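Local structure of tRNA-splicing ligase RtcB (Thermus thermophilus, 2EPG) at residues G104-S116 and A300-A312. The protein probably joins RNA ends bearing a 2',3'-cyclic phosphate or 3'-phosphate to 5'-hydroxyl ends, using GTP and manganese, as RtcB ligases do. Numbering follows the deposited sequence.
Sequences GFDINCGVRLLAS and AANFAFANRQLIA
Asn108 sits pressed against helix 288-321 just before strand 110-119 begins, and here the packing is tight. Its CB lies 3.6 Å from Ala304 CB, and Ala300, Ala301 and Ala304 suit their places because small methyls let the type II turn of Asp106-Cys109 settle on the helix; Ile107 adds its CG2 branch against Ala300. With CG anti to the backbone N (chi1 -169°), the Asn108 amide is placed beside Ala301 O and over the Phe305 ring. ND2 donates to Ala301 O at 2.9 Å, a carbonyl that also takes the helical bond from Phe305 N, and stands 3.2 Å above the centre of the Phe305 ring, whose plane is 74° from the amide.

Arg308 takes up the oxygens of Asn108. Its NH2 bonds to Asn108 O at 2.9 Å, with the acceptor in the guanidinium plane, while NH1 points toward Asn108 OD1, whose position is less certain. The guanidinium lays one face over Gly110 CA, and because glycine has no side chain the two approach to 3.7 Å from CZ. NH2 also serves Thr247 O, and NH1 forms a salt bridge with Asp336. Arg112, bent at chi3 (-64°), is equally well held: it grips Gln309 OE1 end-on with NH1 (2.8 Å) and NH2 (2.9 Å), both from the same face of the amide, and a water accepts from NH1 and donates to Phe305 O.

Toward residue 312 the backbones draw apart, the CA atoms of Leu114 and Ala312 lying 7.8 Å from each other, and Leu114 CD2 merely touches Ala312 CB at 4.1 Å.

Asp336 pairs with both arginines, which probably offsets their like charges in this buried setting. Polar bonding thus ties the helix to the turn holding Asp106, a predicted manganese ligand, consistent with second-shell positioning of the metal site.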
ATOM      1  N   GLY A 104       4.876   9.624  -2.137  1.00 34.21           N
ATOM      2  CA  GLY A 104       4.291   9.462  -3.452  1.00 36.12           C
ATOM      3  C   GLY A 104       3.011  10.275  -3.523  1.00 37.28           C
ATOM      4  O   GLY A 104       2.396  10.592  -2.496  1.00 36.51           O
ATOM      5  N   PHE A 105       2.586  10.605  -4.732  1.00 38.56           N
ATOM      6  CA  PHE A 105       1.389  11.408  -4.866  1.00 39.17           C
ATOM      7  C   PHE A 105       0.106  10.749  -4.406  1.00 37.08           C
ATOM      8  O   PHE A 105      -0.693  11.387  -3.725  1.00 36.86           O
ATOM      9  CB  PHE A 105       1.283  11.966  -6.291  1.00 43.81           C
ATOM     10  CG  PHE A 105       2.113  13.221  -6.483  1.00 48.79           C
ATOM     11  CD1 PHE A 105       3.505  13.146  -6.559  1.00 50.34           C
ATOM     12  CD2 PHE A 105       1.515  14.483  -6.426  1.00 50.96           C
ATOM     13  CE1 PHE A 105       4.290  14.316  -6.559  1.00 52.96           C
ATOM     14  CE2 PHE A 105       2.289  15.654  -6.424  1.00 50.63           C
ATOM     15  CZ  PHE A 105       3.674  15.571  -6.488  1.00 51.88           C
ATOM     16  N   ASP A 106      -0.099   9.477  -4.723  1.00 34.61           N
ATOM     17  CA  ASP A 106      -1.324   8.849  -4.261  1.00 34.42           C
ATOM     18  C   ASP A 106      -1.147   8.306  -2.836  1.00 32.64           C
ATOM     19  O   ASP A 106      -0.841   7.140  -2.627  1.00 32.92           O
ATOM     20  CB  ASP A 106      -1.773   7.742  -5.203  1.00 35.08           C
ATOM     21  CG  ASP A 106      -3.197   7.270  -4.896  1.00 38.85           C
ATOM     22  OD1 ASP A 106      -3.761   6.487  -5.693  1.00 41.14           O
ATOM     23  OD2 ASP A 106      -3.750   7.679  -3.853  1.00 35.43           O
ATOM     24  N   ILE A 107      -1.333   9.192  -1.863  1.00 31.57           N
ATOM     25  CA  ILE A 107      -1.202   8.861  -0.457  1.00 28.91           C
ATOM     26  C   ILE A 107      -2.143   7.749  -0.068  1.00 29.02           C
ATOM     27  O   ILE A 107      -3.354   7.807  -0.305  1.00 28.58           O
ATOM     28  CB  ILE A 107      -1.447  10.098   0.424  1.00 27.53           C
ATOM     29  CG1 ILE A 107      -0.392  11.160   0.080  1.00 26.13           C
ATOM     30  CG2 ILE A 107      -1.373   9.717   1.929  1.00 20.02           C
ATOM     31  CD1 ILE A 107      -0.612  12.524   0.738  1.00 27.65           C
ATOM     32  N   ASN A 108      -1.552   6.731   0.542  1.00 29.30           N
ATOM     33  CA  ASN A 108      -2.250   5.529   0.975  1.00 28.59           C
ATOM     34  C   ASN A 108      -2.967   4.814  -0.140  1.00 28.58           C
ATOM     35  O   ASN A 108      -4.043   4.259   0.066  1.00 28.75           O
ATOM     36  CB  ASN A 108      -3.228   5.778   2.123  1.00 30.28           C
ATOM     37  CG  ASN A 108      -3.746   4.460   2.747  1.00 33.49           C
ATOM     38  OD1 ASN A 108      -3.295   3.358   2.382  1.00 34.19           O
ATOM     39  ND2 ASN A 108      -4.687   4.571   3.685  1.00 27.89           N
ATOM     40  N   CYS A 109      -2.394   4.868  -1.340  1.00 28.19           N
ATOM     41  CA  CYS A 109      -2.927   4.079  -2.437  1.00 28.82           C
ATOM     42  C   CYS A 109      -2.620   2.741  -1.757  1.00 28.44           C
ATOM     43  O   CYS A 109      -1.517   2.557  -1.211  1.00 26.06           O
ATOM     44  CB  CYS A 109      -2.053   4.217  -3.694  1.00 30.60           C
ATOM     45  SG  CYS A 109      -2.371   2.957  -4.982  1.00 41.56           S
ATOM     46  N   GLY A 110      -3.574   1.825  -1.744  1.00 27.68           N
ATOM     47  CA  GLY A 110      -3.313   0.577  -1.062  1.00 27.83           C
ATOM     48  C   GLY A 110      -4.170  -0.569  -1.533  1.00 27.06           C
ATOM     49  O   GLY A 110      -4.810  -0.485  -2.581  1.00 25.45           O
ATOM     50  N   VAL A 111      -4.209  -1.627  -0.729  1.00 25.49           N
ATOM     51  CA  VAL A 111      -4.944  -2.817  -1.103  1.00 26.65           C
ATOM     52  C   VAL A 111      -5.765  -3.419   0.022  1.00 24.59           C
ATOM     53  O   VAL A 111      -5.309  -3.489   1.157  1.00 27.04           O
ATOM     54  CB  VAL A 111      -3.957  -3.922  -1.581  1.00 26.70           C
ATOM     55  CG1 VAL A 111      -4.717  -5.098  -2.153  1.00 28.01           C
ATOM     56  CG2 VAL A 111      -2.977  -3.342  -2.602  1.00 30.44           C
ATOM     57  N   ARG A 112      -6.974  -3.857  -0.304  1.00 23.70           N
ATOM     58  CA  ARG A 112      -7.799  -4.546   0.666  1.00 23.02           C
ATOM     59  C   ARG A 112      -8.151  -5.896   0.041  1.00 24.93           C
ATOM     60  O   ARG A 112      -8.500  -5.967  -1.150  1.00 26.36           O
ATOM     61  CB  ARG A 112      -9.096  -3.799   0.970  1.00 22.91           C
ATOM     62  CG  ARG A 112     -10.049  -4.653   1.815  1.00 23.71           C
ATOM     63  CD  ARG A 112     -11.268  -3.924   2.368  1.00 24.98           C
ATOM     64  NE  ARG A 112     -10.959  -2.858   3.322  1.00 22.71           N
ATOM     65  CZ  ARG A 112     -11.822  -2.428   4.241  1.00 24.42           C
ATOM     66  NH1 ARG A 112     -11.508  -1.448   5.079  1.00 23.95           N
ATOM     67  NH2 ARG A 112     -12.999  -3.013   4.352  1.00 25.09           N
ATOM     68  N   LEU A 113      -8.042  -6.962   0.831  1.00 22.66           N
ATOM     69  CA  LEU A 113      -8.405  -8.281   0.345  1.00 24.47           C
ATOM     70  C   LEU A 113      -9.538  -8.853   1.200  1.00 25.67           C
ATOM     71  O   LEU A 113      -9.410  -8.973   2.427  1.00 23.68           O
ATOM     72  CB  LEU A 113      -7.210  -9.248   0.386  1.00 24.40           C
ATOM     73  CG  LEU A 113      -7.477 -10.666  -0.156  1.00 23.37           C
ATOM     74  CD1 LEU A 113      -7.781 -10.620  -1.660  1.00 22.61           C
ATOM     75  CD2 LEU A 113      -6.258 -11.544   0.055  1.00 21.82           C
ATOM     76  N   LEU A 114     -10.649  -9.185   0.544  1.00 24.63           N
ATOM     77  CA  LEU A 114     -11.779  -9.796   1.220  1.00 26.17           C
ATOM     78  C   LEU A 114     -11.657 -11.305   0.937  1.00 27.52           C
ATOM     79  O   LEU A 114     -11.264 -11.702  -0.165  1.00 26.03           O
ATOM     80  CB  LEU A 114     -13.113  -9.270   0.648  1.00 25.22           C
ATOM     81  CG  LEU A 114     -13.394  -7.760   0.654  1.00 24.66           C
ATOM     82  CD1 LEU A 114     -14.805  -7.481   0.120  1.00 24.78           C
ATOM     83  CD2 LEU A 114     -13.253  -7.227   2.072  1.00 24.81           C
ATOM     84  N   ALA A 115     -11.976 -12.126   1.935  1.00 26.12           N
ATOM     85  CA  ALA A 115     -11.925 -13.578   1.806  1.00 26.84           C
ATOM     86  C   ALA A 115     -13.330 -14.105   2.086  1.00 27.08           C
ATOM     87  O   ALA A 115     -13.917 -13.769   3.111  1.00 28.56           O
ATOM     88  CB  ALA A 115     -10.934 -14.156   2.815  1.00 23.93           C
ATOM     89  N   SER A 116     -13.865 -14.937   1.201  1.00 28.21           N
ATOM     90  CA  SER A 116     -15.227 -15.446   1.382  1.00 32.15           C
ATOM     91  C   SER A 116     -15.311 -16.939   1.712  1.00 34.64           C
ATOM     92  O   SER A 116     -14.291 -17.633   1.742  1.00 34.14           O
ATOM     93  CB  SER A 116     -16.032 -15.211   0.113  1.00 32.23           C
ATOM     94  OG  SER A 116     -15.646 -16.157  -0.872  1.00 37.57           O
ATOM     95  N   ALA A 300      -5.414  12.418   4.405  1.00 24.36           N
ATOM     96  CA  ALA A 300      -5.562  11.809   3.101  1.00 24.00           C
ATOM     97  C   ALA A 300      -5.565  10.277   3.264  1.00 25.97           C
ATOM     98  O   ALA A 300      -6.364   9.576   2.645  1.00 25.22           O
ATOM     99  CB  ALA A 300      -4.419  12.245   2.198  1.00 23.77           C
ATOM    100  N   ALA A 301      -4.671   9.760   4.103  1.00 23.57           N
ATOM    101  CA  ALA A 301      -4.612   8.318   4.310  1.00 24.79           C
ATOM    102  C   ALA A 301      -5.935   7.790   4.880  1.00 22.50           C
ATOM    103  O   ALA A 301      -6.421   6.749   4.460  1.00 22.80           O
ATOM    104  CB  ALA A 301      -3.441   7.965   5.246  1.00 20.33           C
ATOM    105  N   ASN A 302      -6.510   8.508   5.837  1.00 23.26           N
ATOM    106  CA  ASN A 302      -7.766   8.088   6.450  1.00 24.47           C
ATOM    107  C   ASN A 302      -8.880   8.084   5.422  1.00 24.94           C
ATOM    108  O   ASN A 302      -9.798   7.265   5.490  1.00 25.67           O
ATOM    109  CB  ASN A 302      -8.129   9.014   7.627  1.00 23.20           C
ATOM    110  CG  ASN A 302      -7.176   8.857   8.799  1.00 25.45           C
ATOM    111  OD1 ASN A 302      -7.131   9.695   9.721  1.00 27.68           O
ATOM    112  ND2 ASN A 302      -6.416   7.770   8.782  1.00 23.21           N
ATOM    113  N   PHE A 303      -8.791   9.002   4.467  1.00 24.55           N
ATOM    114  CA  PHE A 303      -9.780   9.086   3.413  1.00 24.49           C
ATOM    115  C   PHE A 303      -9.641   7.845   2.539  1.00 23.23           C
ATOM    116  O   PHE A 303     -10.635   7.210   2.163  1.00 21.09           O
ATOM    117  CB  PHE A 303      -9.562  10.349   2.570  1.00 24.59           C
ATOM    118  CG  PHE A 303     -10.543  10.492   1.436  1.00 27.01           C
ATOM    119  CD1 PHE A 303     -11.885  10.742   1.689  1.00 28.21           C
ATOM    120  CD2 PHE A 303     -10.128  10.358   0.120  1.00 28.12           C
ATOM    121  CE1 PHE A 303     -12.798  10.861   0.643  1.00 27.87           C
ATOM    122  CE2 PHE A 303     -11.032  10.471  -0.930  1.00 29.70           C
ATOM    123  CZ  PHE A 303     -12.370  10.724  -0.666  1.00 28.40           C
ATOM    124  N   ALA A 304      -8.401   7.489   2.224  1.00 23.28           N
ATOM    125  CA  ALA A 304      -8.162   6.300   1.399  1.00 23.21           C
ATOM    126  C   ALA A 304      -8.654   5.055   2.145  1.00 22.31           C
ATOM    127  O   ALA A 304      -9.246   4.160   1.550  1.00 24.78           O
ATOM    128  CB  ALA A 304      -6.655   6.168   1.054  1.00 19.91           C
ATOM    129  N   PHE A 305      -8.411   4.984   3.449  1.00 22.82           N
ATOM    130  CA  PHE A 305      -8.888   3.829   4.201  1.00 22.70           C
ATOM    131  C   PHE A 305     -10.417   3.734   4.092  1.00 22.56           C
ATOM    132  O   PHE A 305     -10.963   2.658   3.886  1.00 22.76           O
ATOM    133  CB  PHE A 305      -8.490   3.937   5.681  1.00 20.43           C
ATOM    134  CG  PHE A 305      -7.089   3.444   5.982  1.00 24.50           C
ATOM    135  CD1 PHE A 305      -6.244   4.183   6.805  1.00 22.47           C
ATOM    136  CD2 PHE A 305      -6.629   2.232   5.466  1.00 23.44           C
ATOM    137  CE1 PHE A 305      -4.967   3.732   7.112  1.00 24.82           C
ATOM    138  CE2 PHE A 305      -5.356   1.769   5.764  1.00 24.27           C
ATOM    139  CZ  PHE A 305      -4.518   2.522   6.591  1.00 26.25           C
ATOM    140  N   ALA A 306     -11.101   4.872   4.218  1.00 24.95           N
ATOM    141  CA  ALA A 306     -12.566   4.923   4.157  1.00 21.95           C
ATOM    142  C   ALA A 306     -13.076   4.560   2.788  1.00 22.92           C
ATOM    143  O   ALA A 306     -14.109   3.905   2.644  1.00 22.80           O
ATOM    144  CB  ALA A 306     -13.059   6.313   4.538  1.00 22.87           C
ATOM    145  N   ASN A 307     -12.353   5.001   1.775  1.00 25.16           N
ATOM    146  CA  ASN A 307     -12.728   4.713   0.404  1.00 25.25           C
ATOM    147  C   ASN A 307     -12.753   3.199   0.151  1.00 26.63           C
ATOM    148  O   ASN A 307     -13.673   2.682  -0.494  1.00 26.01           O
ATOM    149  CB  ASN A 307     -11.743   5.387  -0.559  1.00 25.79           C
ATOM    150  CG  ASN A 307     -12.166   5.239  -2.000  1.00 27.89           C
ATOM    151  OD1 ASN A 307     -13.336   5.416  -2.322  1.00 31.52           O
ATOM    152  ND2 ASN A 307     -11.220   4.927  -2.880  1.00 29.70           N
ATOM    153  N   ARG A 308     -11.732   2.492   0.635  1.00 25.64           N
ATOM    154  CA  ARG A 308     -11.684   1.051   0.437  1.00 25.99           C
ATOM    155  C   ARG A 308     -12.776   0.388   1.280  1.00 25.48           C
ATOM    156  O   ARG A 308     -13.395  -0.588   0.853  1.00 25.76           O
ATOM    157  CB  ARG A 308     -10.295   0.501   0.795  1.00 25.52           C
ATOM    158  CG  ARG A 308      -9.203   0.920  -0.206  1.00 25.35           C
ATOM    159  CD  ARG A 308      -7.934   0.062  -0.104  1.00 24.34           C
ATOM    160  NE  ARG A 308      -7.153   0.290   1.114  1.00 25.26           N
ATOM    161  CZ  ARG A 308      -6.171   1.180   1.231  1.00 24.13           C
ATOM    162  NH1 ARG A 308      -5.526   1.297   2.377  1.00 25.06           N
ATOM    163  NH2 ARG A 308      -5.830   1.957   0.208  1.00 26.35           N
ATOM    164  N   GLN A 309     -13.018   0.922   2.472  1.00 24.22           N
ATOM    165  CA  GLN A 309     -14.050   0.373   3.327  1.00 24.68           C
ATOM    166  C   GLN A 309     -15.402   0.489   2.619  1.00 26.17           C
ATOM    167  O   GLN A 309     -16.180  -0.467   2.616  1.00 27.61           O
ATOM    168  CB  GLN A 309     -14.095   1.120   4.667  1.00 22.01           C
ATOM    169  CG  GLN A 309     -15.225   0.668   5.596  1.00 24.49           C
ATOM    170  CD  GLN A 309     -15.092  -0.802   6.040  1.00 26.26           C
ATOM    171  OE1 GLN A 309     -14.010  -1.254   6.419  1.00 24.98           O
ATOM    172  NE2 GLN A 309     -16.196  -1.533   6.011  1.00 23.18           N
ATOM    173  N   LEU A 310     -15.665   1.640   1.992  1.00 26.52           N
ATOM    174  CA  LEU A 310     -16.941   1.856   1.302  1.00 26.55           C
ATOM    175  C   LEU A 310     -17.084   0.903   0.138  1.00 26.14           C
ATOM    176  O   LEU A 310     -18.137   0.315  -0.071  1.00 28.45           O
ATOM    177  CB  LEU A 310     -17.063   3.298   0.766  1.00 28.26           C
ATOM    178  CG  LEU A 310     -18.355   4.085   1.061  1.00 31.01           C
ATOM    179  CD1 LEU A 310     -18.506   5.248   0.067  1.00 26.14           C
ATOM    180  CD2 LEU A 310     -19.576   3.175   1.000  1.00 29.29           C
ATOM    181  N   ILE A 311     -16.020   0.758  -0.636  1.00 27.20           N
ATOM    182  CA  ILE A 311     -16.058  -0.142  -1.779  1.00 26.42           C
ATOM    183  C   ILE A 311     -16.347  -1.566  -1.314  1.00 27.45           C
ATOM    184  O   ILE A 311     -17.122  -2.285  -1.940  1.00 29.15           O
ATOM    185  CB  ILE A 311     -14.729  -0.086  -2.562  1.00 25.22           C
ATOM    186  CG1 ILE A 311     -14.568   1.311  -3.187  1.00 27.17           C
ATOM    187  CG2 ILE A 311     -14.716  -1.153  -3.672  1.00 23.30           C
ATOM    188  CD1 ILE A 311     -13.215   1.573  -3.821  1.00 27.20           C
ATOM    189  N   ALA A 312     -15.739  -1.965  -0.204  1.00 27.78           N
ATOM    190  CA  ALA A 312     -15.959  -3.307   0.325  1.00 26.72           C
ATOM    191  C   ALA A 312     -17.434  -3.486   0.671  1.00 27.26           C
ATOM    192  O   ALA A 312     -18.001  -4.558   0.452  1.00 27.85           O
ATOM    193  CB  ALA A 312     -15.090  -3.542   1.562  1.00 24.43           C
TER
HETATM  194  O   HOH W   1      -9.499   0.495   4.639  1.00 20.55           O